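Local coordinates for protein TRAP dicarboxylate transporter-DctP subunit (Marinobacter aquaeolei, PDB 4PFI) that probably captures an organic acid solute in the periplasm and hands it to a TRAP membrane transporter, here in its open, solute-free state, at residues S208-G213 with M228-V233; N220-I225 with N235-A240; E288-I293 with V301-E306. One frame throughout, in Å; residues are numbered along the deposited sequence.

Contact 1 of 3, residues S208-G213 with M228-V233; sequences SDLQLG and MGFHEV
Q211 and V233 mark the nearest backbone approach, their CA atoms 5.3 Å apart. Q211 lies in the last turn of helix 203-212, which G213 ends in a Schellman motif; G213 N bonds back to L210 O at 3.2 Å. The partner segment begins the same way, with G229 closing helix 222-228, and continues as a short 3-10 turn over 230-232 in which V233 N reaches F230 O. F230, in this turn, and V233, directly after it, meet the helix, V233 with its CB turned toward it. All the contacts between the segments are apolar or van der Waals. Q211 keeps an extended chain with CG anti to the backbone N (chi1 -169°), which lays it across V233 at about a right angle; both CG and NE2 come within reach of V233 CG1, with CG 3.7 Å away. The other methyl, V233 CG2, meets L210 CB at 3.8 Å. Further along L210, CD1 approaches F230 CG obliquely at 3.9 Å, while M228 CB sits above one face of that ring, toward its rim. Cutting V233 back to an alanine removes both methyls and is likely to open a gap beside L210 CB and leave the Q211 chain freer to turn. Around this patch, V206 and Y207 of helix 203-212 also touch F230 and V233, respectively, and H231 packs against I293 of helix 263-296, which places the turn between two helices.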
loop_
_atom_site.group_PDB
_atom_site.type_symbol
_atom_site.label_atom_id
_atom_site.label_comp_id
_atom_site.label_asym_id
_atom_site.label_seq_id
_atom_site.Cartn_x
_atom_site.Cartn_y
_atom_site.Cartn_z
ATOM N N SER A 208 -1.698 13.703 -17.524
ATOM C CA SER A 208 -1.197 14.477 -18.645
ATOM C C SER A 208 0.250 14.112 -19.047
ATOM O O SER A 208 0.529 14.046 -20.238
ATOM C CB SER A 208 -1.372 15.994 -18.405
ATOM O OG SER A 208 -0.707 16.417 -17.236
ATOM N N ASP A 209 1.152 13.859 -18.085
ATOM C CA ASP A 209 2.496 13.366 -18.433
ATOM C C ASP A 209 2.420 12.000 -19.176
ATOM O O ASP A 209 3.166 11.777 -20.129
ATOM C CB ASP A 209 3.425 13.248 -17.208
ATOM C CG ASP A 209 4.063 14.594 -16.783
ATOM O OD1 ASP A 209 4.074 15.580 -17.568
ATOM O OD2 ASP A 209 4.573 14.667 -15.630
ATOM N N LEU A 210 1.537 11.097 -18.761
ATOM C CA LEU A 210 1.384 9.835 -19.498
ATOM C C LEU A 210 0.918 10.136 -20.929
ATOM O O LEU A 210 1.374 9.518 -21.900
ATOM C CB LEU A 210 0.365 8.872 -18.855
ATOM C CG LEU A 210 0.787 8.136 -17.587
ATOM C CD1 LEU A 210 -0.367 7.306 -17.024
ATOM C CD2 LEU A 210 2.034 7.240 -17.841
ATOM N N GLN A 211 0.019 11.100 -21.036
ATOM C CA GLN A 211 -0.638 11.357 -22.278
ATOM C C GLN A 211 0.330 11.958 -23.270
ATOM O O GLN A 211 0.235 11.710 -24.461
ATOM C CB GLN A 211 -1.832 12.276 -22.070
ATOM C CG GLN A 211 -2.720 12.378 -23.263
ATOM C CD GLN A 211 -3.913 13.231 -22.970
ATOM O OE1 GLN A 211 -3.787 14.276 -22.348
ATOM N NE2 GLN A 211 -5.098 12.792 -23.436
ATOM N N LEU A 212 1.310 12.686 -22.757
ATOM C CA LEU A 212 2.248 13.425 -23.563
ATOM C C LEU A 212 3.465 12.559 -23.841
ATOM O O LEU A 212 4.319 12.910 -24.647
ATOM C CB LEU A 212 2.661 14.714 -22.831
ATOM C CG LEU A 212 1.570 15.790 -22.807
ATOM C CD1 LEU A 212 1.919 16.853 -21.783
ATOM C CD2 LEU A 212 1.379 16.450 -24.185
ATOM N N GLY A 213 3.552 11.417 -23.174
ATOM C CA GLY A 213 4.740 10.584 -23.298
ATOM C C GLY A 213 5.917 11.081 -22.471
ATOM O O GLY A 213 7.009 10.600 -22.646
HETATM N N MSE A 228 -8.070 7.536 -11.355
HETATM C CA MSE A 228 -7.287 8.622 -11.940
HETATM C C MSE A 228 -7.421 8.647 -13.443
HETATM O O MSE A 228 -6.904 9.538 -14.093
HETATM C CB MSE A 228 -5.789 8.423 -11.648
HETATM C CG MSE A 228 -5.457 7.909 -10.266
HETATM SE SE MSE A 228 -4.565 9.218 -9.236
HETATM C CE MSE A 228 -6.163 10.364 -9.221
ATOM N N GLY A 229 -8.016 7.612 -14.005
ATOM C CA GLY A 229 -8.233 7.577 -15.431
ATOM C C GLY A 229 -7.005 7.240 -16.279
ATOM O O GLY A 229 -7.008 7.506 -17.465
ATOM N N PHE A 230 -5.982 6.631 -15.705
ATOM C CA PHE A 230 -4.758 6.319 -16.479
ATOM C C PHE A 230 -5.008 5.314 -17.603
ATOM O O PHE A 230 -4.226 5.201 -18.549
ATOM C CB PHE A 230 -3.651 5.775 -15.566
ATOM C CG PHE A 230 -3.239 6.717 -14.472
ATOM C CD1 PHE A 230 -3.428 8.075 -14.596
ATOM C CD2 PHE A 230 -2.640 6.230 -13.330
ATOM C CE1 PHE A 230 -3.041 8.924 -13.599
ATOM C CE2 PHE A 230 -2.256 7.066 -12.321
ATOM C CZ PHE A 230 -2.445 8.421 -12.447
ATOM N N HIS A 231 -6.099 4.570 -17.492
ATOM C CA HIS A 231 -6.378 3.579 -18.504
ATOM C C HIS A 231 -6.777 4.261 -19.822
ATOM O O HIS A 231 -6.726 3.626 -20.866
ATOM C CB HIS A 231 -7.452 2.592 -18.045
ATOM C CG HIS A 231 -8.771 3.232 -17.736
ATOM N ND1 HIS A 231 -8.961 4.062 -16.664
ATOM C CD2 HIS A 231 -9.964 3.135 -18.373
ATOM C CE1 HIS A 231 -10.226 4.478 -16.650
ATOM N NE2 HIS A 231 -10.847 3.929 -17.673
ATOM N N GLU A 232 -7.168 5.533 -19.774
ATOM C CA GLU A 232 -7.524 6.299 -20.988
ATOM C C GLU A 232 -6.291 6.702 -21.814
ATOM O O GLU A 232 -6.411 7.005 -22.975
ATOM C CB GLU A 232 -8.298 7.586 -20.626
ATOM C CG GLU A 232 -9.606 7.339 -19.903
ATOM C CD GLU A 232 -10.372 8.606 -19.465
ATOM O OE1 GLU A 232 -9.912 9.768 -19.665
ATOM O OE2 GLU A 232 -11.454 8.428 -18.874
ATOM N N VAL A 233 -5.116 6.691 -21.190
ATOM C CA VAL A 233 -3.915 7.218 -21.791
ATOM C C VAL A 233 -2.816 6.144 -21.746
ATOM O O VAL A 233 -1.620 6.435 -21.851
ATOM C CB VAL A 233 -3.497 8.582 -21.116
ATOM C CG1 VAL A 233 -4.520 9.675 -21.445
ATOM C CG2 VAL A 233 -3.331 8.431 -19.595
#

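Contact 2 of 3, residues N220-I225 with N235-A240; sequences NPVFAI and NVLTMA. With NA (sodium ion), chain B.
V222 and the selenomethionine M239 make the closest apolar contact here, CG2 of V222 lying 3.7 Å from CE of M239. The M239 chain bends at chi3 (110°), which brings its terminal methyl toward the helix although its CB does not point there, and the two side chains cross at about a right angle. L237 adds two looser approaches, one from each methyl: CD2 to V222 CG2 at 4.5 Å and CD1 to I225 CD1 at 4.4 Å. T161 of strand 149-164 touches V222, L237 and M239 alike, and I293 of helix 263-296 also packs on V222. The hydrogen bonds are made within the helix or to outside partners, and the two segments meet through apolar groups. P221 is the N-cap residue of helix 222-228, and its O receives I225 N at 3.1 Å, while F223 N is bound by N286 OD1. On the strand side, N235 and V236 both face A164 in a classic beta bulge. Metal binding forms a third group: N235 OD1 holds the sodium ion at 2.3 Å, and Q234 O, G298 O and two waters, at 2.5 and 2.6 Å, complete five oxygen ligands. The chemistry therefore divides along the strand: branched aliphatic groups and a selenomethionine pack the helix on the sheet through apolar contact, whereas just before the strand N235 joins neutral oxygens round a cation, probably helping to hold this end in place.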
loop_
_atom_site.group_PDB
_atom_site.type_symbol
_atom_site.label_atom_id
_atom_site.label_comp_id
_atom_site.label_asym_id
_atom_site.label_seq_id
_atom_site.Cartn_x
_atom_site.Cartn_y
_atom_site.Cartn_z
ATOM N N ASN A 220 0.326 0.946 -9.812
ATOM C CA ASN A 220 -0.695 1.250 -8.809
ATOM C C ASN A 220 -1.696 0.112 -8.821
ATOM O O ASN A 220 -1.788 -0.618 -9.808
ATOM C CB ASN A 220 -1.449 2.544 -9.171
ATOM C CG ASN A 220 -0.912 3.745 -8.456
ATOM O OD1 ASN A 220 -0.954 3.797 -7.239
ATOM N ND2 ASN A 220 -0.369 4.701 -9.201
ATOM N N PRO A 221 -2.475 -0.021 -7.743
ATOM C CA PRO A 221 -3.571 -0.988 -7.783
ATOM C C PRO A 221 -4.659 -0.536 -8.771
ATOM O O PRO A 221 -4.799 0.659 -9.069
ATOM C CB PRO A 221 -4.081 -1.032 -6.333
ATOM C CG PRO A 221 -3.603 0.231 -5.701
ATOM C CD PRO A 221 -2.352 0.640 -6.428
ATOM N N VAL A 222 -5.383 -1.505 -9.313
ATOM C CA VAL A 222 -6.365 -1.260 -10.348
ATOM C C VAL A 222 -7.395 -0.176 -9.982
ATOM O O VAL A 222 -7.734 0.642 -10.839
ATOM C CB VAL A 222 -7.083 -2.575 -10.713
ATOM C CG1 VAL A 222 -8.323 -2.308 -11.530
ATOM C CG2 VAL A 222 -6.139 -3.460 -11.492
ATOM N N PHE A 223 -7.891 -0.144 -8.739
ATOM C CA PHE A 223 -8.870 0.890 -8.388
ATOM C C PHE A 223 -8.297 2.283 -8.491
ATOM O O PHE A 223 -9.011 3.203 -8.820
ATOM C CB PHE A 223 -9.517 0.710 -6.996
ATOM C CG PHE A 223 -8.604 0.958 -5.857
ATOM C CD1 PHE A 223 -8.490 2.223 -5.280
ATOM C CD2 PHE A 223 -7.841 -0.101 -5.328
ATOM C CE1 PHE A 223 -7.602 2.414 -4.159
ATOM C CE2 PHE A 223 -6.978 0.085 -4.258
ATOM C CZ PHE A 223 -6.855 1.340 -3.666
ATOM N N ALA A 224 -7.021 2.449 -8.169
ATOM C CA ALA A 224 -6.416 3.769 -8.242
ATOM C C ALA A 224 -6.214 4.177 -9.732
ATOM O O ALA A 224 -6.413 5.339 -10.109
ATOM C CB ALA A 224 -5.108 3.793 -7.491
ATOM N N ILE A 225 -5.849 3.204 -10.573
ATOM C CA ILE A 225 -5.711 3.430 -12.008
ATOM C C ILE A 225 -7.048 3.888 -12.636
ATOM O O ILE A 225 -7.088 4.851 -13.408
ATOM C CB ILE A 225 -5.215 2.150 -12.697
ATOM C CG1 ILE A 225 -3.759 1.888 -12.279
ATOM C CG2 ILE A 225 -5.334 2.258 -14.212
ATOM C CD1 ILE A 225 -3.259 0.487 -12.623
ATOM N N ASN A 235 -2.172 1.713 -22.987
ATOM C CA ASN A 235 -2.621 0.651 -23.900
ATOM C C ASN A 235 -2.489 -0.745 -23.301
ATOM O O ASN A 235 -3.197 -1.671 -23.707
ATOM C CB ASN A 235 -1.827 0.715 -25.215
ATOM C CG ASN A 235 -2.320 1.839 -26.160
ATOM O OD1 ASN A 235 -3.450 2.323 -26.069
ATOM N ND2 ASN A 235 -1.467 2.215 -27.087
ATOM N N VAL A 236 -1.607 -0.912 -22.322
ATOM C CA VAL A 236 -1.377 -2.232 -21.811
ATOM C C VAL A 236 -1.307 -2.242 -20.287
ATOM O O VAL A 236 -0.502 -1.545 -19.686
ATOM C CB VAL A 236 -0.077 -2.863 -22.392
ATOM C CG1 VAL A 236 0.097 -4.264 -21.850
ATOM C CG2 VAL A 236 -0.086 -2.856 -23.913
ATOM N N LEU A 237 -2.167 -3.049 -19.682
ATOM C CA LEU A 237 -2.130 -3.312 -18.249
ATOM C C LEU A 237 -1.379 -4.629 -17.996
ATOM O O LEU A 237 -1.875 -5.691 -18.387
ATOM C CB LEU A 237 -3.566 -3.438 -17.755
ATOM C CG LEU A 237 -3.771 -3.148 -16.279
ATOM C CD1 LEU A 237 -4.401 -1.795 -16.211
ATOM C CD2 LEU A 237 -4.658 -4.177 -15.635
ATOM N N THR A 238 -0.178 -4.584 -17.416
ATOM C CA THR A 238 0.572 -5.828 -17.168
ATOM C C THR A 238 0.480 -6.232 -15.682
ATOM O O THR A 238 0.816 -5.460 -14.801
ATOM C CB THR A 238 2.098 -5.726 -17.565
ATOM O OG1 THR A 238 2.243 -5.458 -18.964
ATOM C CG2 THR A 238 2.831 -7.001 -17.264
HETATM N N MSE A 239 0.049 -7.456 -15.421
HETATM C CA MSE A 239 -0.118 -7.926 -14.063
HETATM C C MSE A 239 1.020 -8.908 -13.772
HETATM O O MSE A 239 1.010 -10.056 -14.219
HETATM C CB MSE A 239 -1.515 -8.528 -13.913
HETATM C CG MSE A 239 -2.602 -7.618 -14.648
HETATM SE SE MSE A 239 -4.402 -8.095 -14.141
HETATM C CE MSE A 239 -4.888 -6.536 -13.070
ATOM N N ALA A 240 2.039 -8.413 -13.082
ATOM C CA ALA A 240 3.204 -9.233 -12.756
ATOM C C ALA A 240 3.072 -9.882 -11.397
ATOM O O ALA A 240 3.832 -10.777 -11.098
ATOM C CB ALA A 240 4.461 -8.408 -12.775
HETATM NA NA NA B . -5.434 2.740 -24.921
HETATM O O HOH W 1 -7.410 3.168 -23.453
HETATM O O HOH W 2 -4.758 5.205 -25.204
#

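Contact 3 of 3, residues E288-I293 with V301-E306; sequences ERLETI and VVRLTE
Carboxylate oxygen OE2 of E306, just beyond the strand whose V301 and R303 touch L290, is gripped by two salt bridges, one to R241 NH2 and one to R309 NH1. Its neighbour T305 is the N-cap of helix 306-316: the T305 side chain caps a backbone N of the first turn, and T305 N is hydrogen-bonded to E308 OE1, reciprocal bonding as in a capping box. Across the contact itself the touching is light, burying 93 Å² in all. L290 sets CG anti to its N (chi1 -179°), extending its two methyls from the helix toward the strand. CD2 lies 3.7 Å from NH1 of R303, approaching the guanidinium obliquely, and CD1 lies 4.4 Å from V301 CG2. R303 comes from the opposite direction, its chain bent at chi2 (-136°), and its end draws nearer to the helix than its CB direction would suggest. The charged group thus meets a leucine methyl, consistent with a contact at the protein surface. The helix is regular here, with I293 N bonded to R289 O at 2.9 Å, and L290, whose CB points toward the strand, also touches L237. Strand 300-303 runs parallel to strand 236-239, and the long helix 263-296 lies against both, returning through a short connection into the strand: the helix-on-sheet layering of an alpha/beta lobe in a family 7 solute-binding protein.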
loop_
_atom_site.group_PDB
_atom_site.type_symbol
_atom_site.label_atom_id
_atom_site.label_comp_id
_atom_site.label_asym_id
_atom_site.label_seq_id
_atom_site.Cartn_x
_atom_site.Cartn_y
_atom_site.Cartn_z
ATOM N N GLU A 288 -14.020 -5.227 -9.775
ATOM C CA GLU A 288 -15.069 -4.344 -10.275
ATOM C C GLU A 288 -14.427 -3.237 -11.121
ATOM O O GLU A 288 -14.885 -2.891 -12.212
ATOM C CB GLU A 288 -15.735 -3.707 -9.063
ATOM C CG GLU A 288 -17.193 -3.364 -9.166
ATOM C CD GLU A 288 -17.732 -2.770 -7.840
ATOM O OE1 GLU A 288 -18.233 -1.619 -7.869
ATOM O OE2 GLU A 288 -17.641 -3.437 -6.768
ATOM N N ARG A 289 -13.352 -2.673 -10.598
ATOM C CA ARG A 289 -12.726 -1.556 -11.263
ATOM C C ARG A 289 -12.059 -2.030 -12.543
ATOM O O ARG A 289 -12.063 -1.321 -13.552
ATOM C CB ARG A 289 -11.737 -0.909 -10.345
ATOM C CG ARG A 289 -12.431 -0.207 -9.201
ATOM C CD ARG A 289 -13.226 0.951 -9.705
ATOM N NE ARG A 289 -13.080 2.067 -8.788
ATOM C CZ ARG A 289 -13.977 2.418 -7.891
ATOM N NH1 ARG A 289 -15.115 1.756 -7.791
ATOM N NH2 ARG A 289 -13.744 3.448 -7.096
ATOM N N LEU A 290 -11.535 -3.255 -12.534
ATOM C CA LEU A 290 -10.978 -3.807 -13.760
ATOM C C LEU A 290 -12.055 -3.930 -14.859
ATOM O O LEU A 290 -11.797 -3.589 -16.009
ATOM C CB LEU A 290 -10.279 -5.137 -13.505
ATOM C CG LEU A 290 -9.631 -5.781 -14.741
ATOM C CD1 LEU A 290 -8.715 -4.835 -15.537
ATOM C CD2 LEU A 290 -8.836 -6.992 -14.251
ATOM N N GLU A 291 -13.264 -4.379 -14.519
ATOM C CA GLU A 291 -14.343 -4.440 -15.522
ATOM C C GLU A 291 -14.676 -3.028 -16.040
ATOM O O GLU A 291 -14.886 -2.826 -17.234
ATOM C CB GLU A 291 -15.602 -5.102 -14.944
ATOM N N THR A 292 -14.718 -2.048 -15.144
ATOM C CA THR A 292 -14.957 -0.664 -15.548
ATOM C C THR A 292 -13.886 -0.178 -16.536
ATOM O O THR A 292 -14.202 0.415 -17.558
ATOM C CB THR A 292 -15.012 0.251 -14.318
ATOM O OG1 THR A 292 -16.107 -0.169 -13.490
ATOM C CG2 THR A 292 -15.171 1.713 -14.718
ATOM N N ILE A 293 -12.623 -0.439 -16.226
ATOM C CA ILE A 293 -11.526 -0.122 -17.132
ATOM C C ILE A 293 -11.729 -0.730 -18.536
ATOM O O ILE A 293 -11.523 -0.058 -19.524
ATOM C CB ILE A 293 -10.173 -0.601 -16.543
ATOM C CG1 ILE A 293 -9.645 0.406 -15.538
ATOM C CG2 ILE A 293 -9.129 -0.758 -17.613
ATOM C CD1 ILE A 293 -8.545 -0.136 -14.601
ATOM N N VAL A 301 -4.902 -6.544 -21.504
ATOM C CA VAL A 301 -4.529 -7.082 -20.212
ATOM C C VAL A 301 -3.533 -8.214 -20.414
ATOM O O VAL A 301 -3.760 -9.111 -21.216
ATOM C CB VAL A 301 -5.748 -7.605 -19.444
ATOM C CG1 VAL A 301 -5.295 -8.363 -18.206
ATOM C CG2 VAL A 301 -6.644 -6.444 -19.065
ATOM N N VAL A 302 -2.442 -8.193 -19.656
ATOM C CA VAL A 302 -1.415 -9.207 -19.828
ATOM C C VAL A 302 -1.082 -9.774 -18.458
ATOM O O VAL A 302 -0.673 -9.022 -17.599
ATOM C CB VAL A 302 -0.136 -8.585 -20.458
ATOM C CG1 VAL A 302 0.997 -9.610 -20.462
ATOM C CG2 VAL A 302 -0.420 -8.059 -21.881
ATOM N N ARG A 303 -1.305 -11.065 -18.225
ATOM C CA ARG A 303 -0.829 -11.697 -16.981
ATOM C C ARG A 303 0.454 -12.433 -17.293
ATOM O O ARG A 303 0.465 -13.293 -18.147
ATOM C CB ARG A 303 -1.847 -12.673 -16.379
ATOM C CG ARG A 303 -3.270 -12.140 -16.515
ATOM C CD ARG A 303 -4.117 -12.309 -15.265
ATOM N NE ARG A 303 -5.365 -11.547 -15.395
ATOM C CZ ARG A 303 -5.953 -10.897 -14.394
ATOM N NH1 ARG A 303 -7.078 -10.219 -14.604
ATOM N NH2 ARG A 303 -5.402 -10.930 -13.164
ATOM N N LEU A 304 1.538 -12.067 -16.618
ATOM C CA LEU A 304 2.822 -12.720 -16.848
ATOM C C LEU A 304 2.763 -14.213 -16.497
ATOM O O LEU A 304 2.091 -14.606 -15.534
ATOM C CB LEU A 304 3.921 -12.037 -16.040
ATOM C CG LEU A 304 4.206 -10.575 -16.405
ATOM C CD1 LEU A 304 5.467 -10.110 -15.671
ATOM C CD2 LEU A 304 4.318 -10.327 -17.920
ATOM N N THR A 305 3.440 -15.033 -17.294
ATOM C CA THR A 305 3.619 -16.457 -16.996
ATOM C C THR A 305 4.603 -16.617 -15.851
ATOM O O THR A 305 5.329 -15.682 -15.526
ATOM C CB THR A 305 4.233 -17.208 -18.172
ATOM O OG1 THR A 305 5.541 -16.671 -18.433
ATOM C CG2 THR A 305 3.349 -17.107 -19.417
ATOM N N GLU A 306 4.638 -17.800 -15.254
ATOM C CA GLU A 306 5.592 -18.081 -14.176
ATOM C C GLU A 306 7.041 -17.890 -14.634
ATOM O O GLU A 306 7.853 -17.358 -13.888
ATOM C CB GLU A 306 5.364 -19.480 -13.603
ATOM C CG GLU A 306 4.100 -19.566 -12.756
ATOM C CD GLU A 306 4.047 -18.515 -11.634
ATOM O OE1 GLU A 306 4.966 -18.495 -10.774
ATOM O OE2 GLU A 306 3.088 -17.700 -11.617
#

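From the N terminus, helix 203-212 supplies the first half of contact 1, and strand 217-220 then leads into the first half of contact 2. The chain next reaches 228-233, closing contact 1 across 14 residues, and 235-240, closing contact 2 across nine; the two therefore cross, and F230 N probably hydrogen-bonds I225 O between them. Strands 217-220 and 236-239 flank strand 149-164 antiparallel to it, making helix 222-228 the connection of a split beta-alpha-beta unit. Contact 3 follows in series, closing a seven-residue connection. Its strand pairs with 236-239 through probable bonds at V302, while I293 packs on H231 of contact 1 and V222 of contact 2, tying helix 263-296 to both.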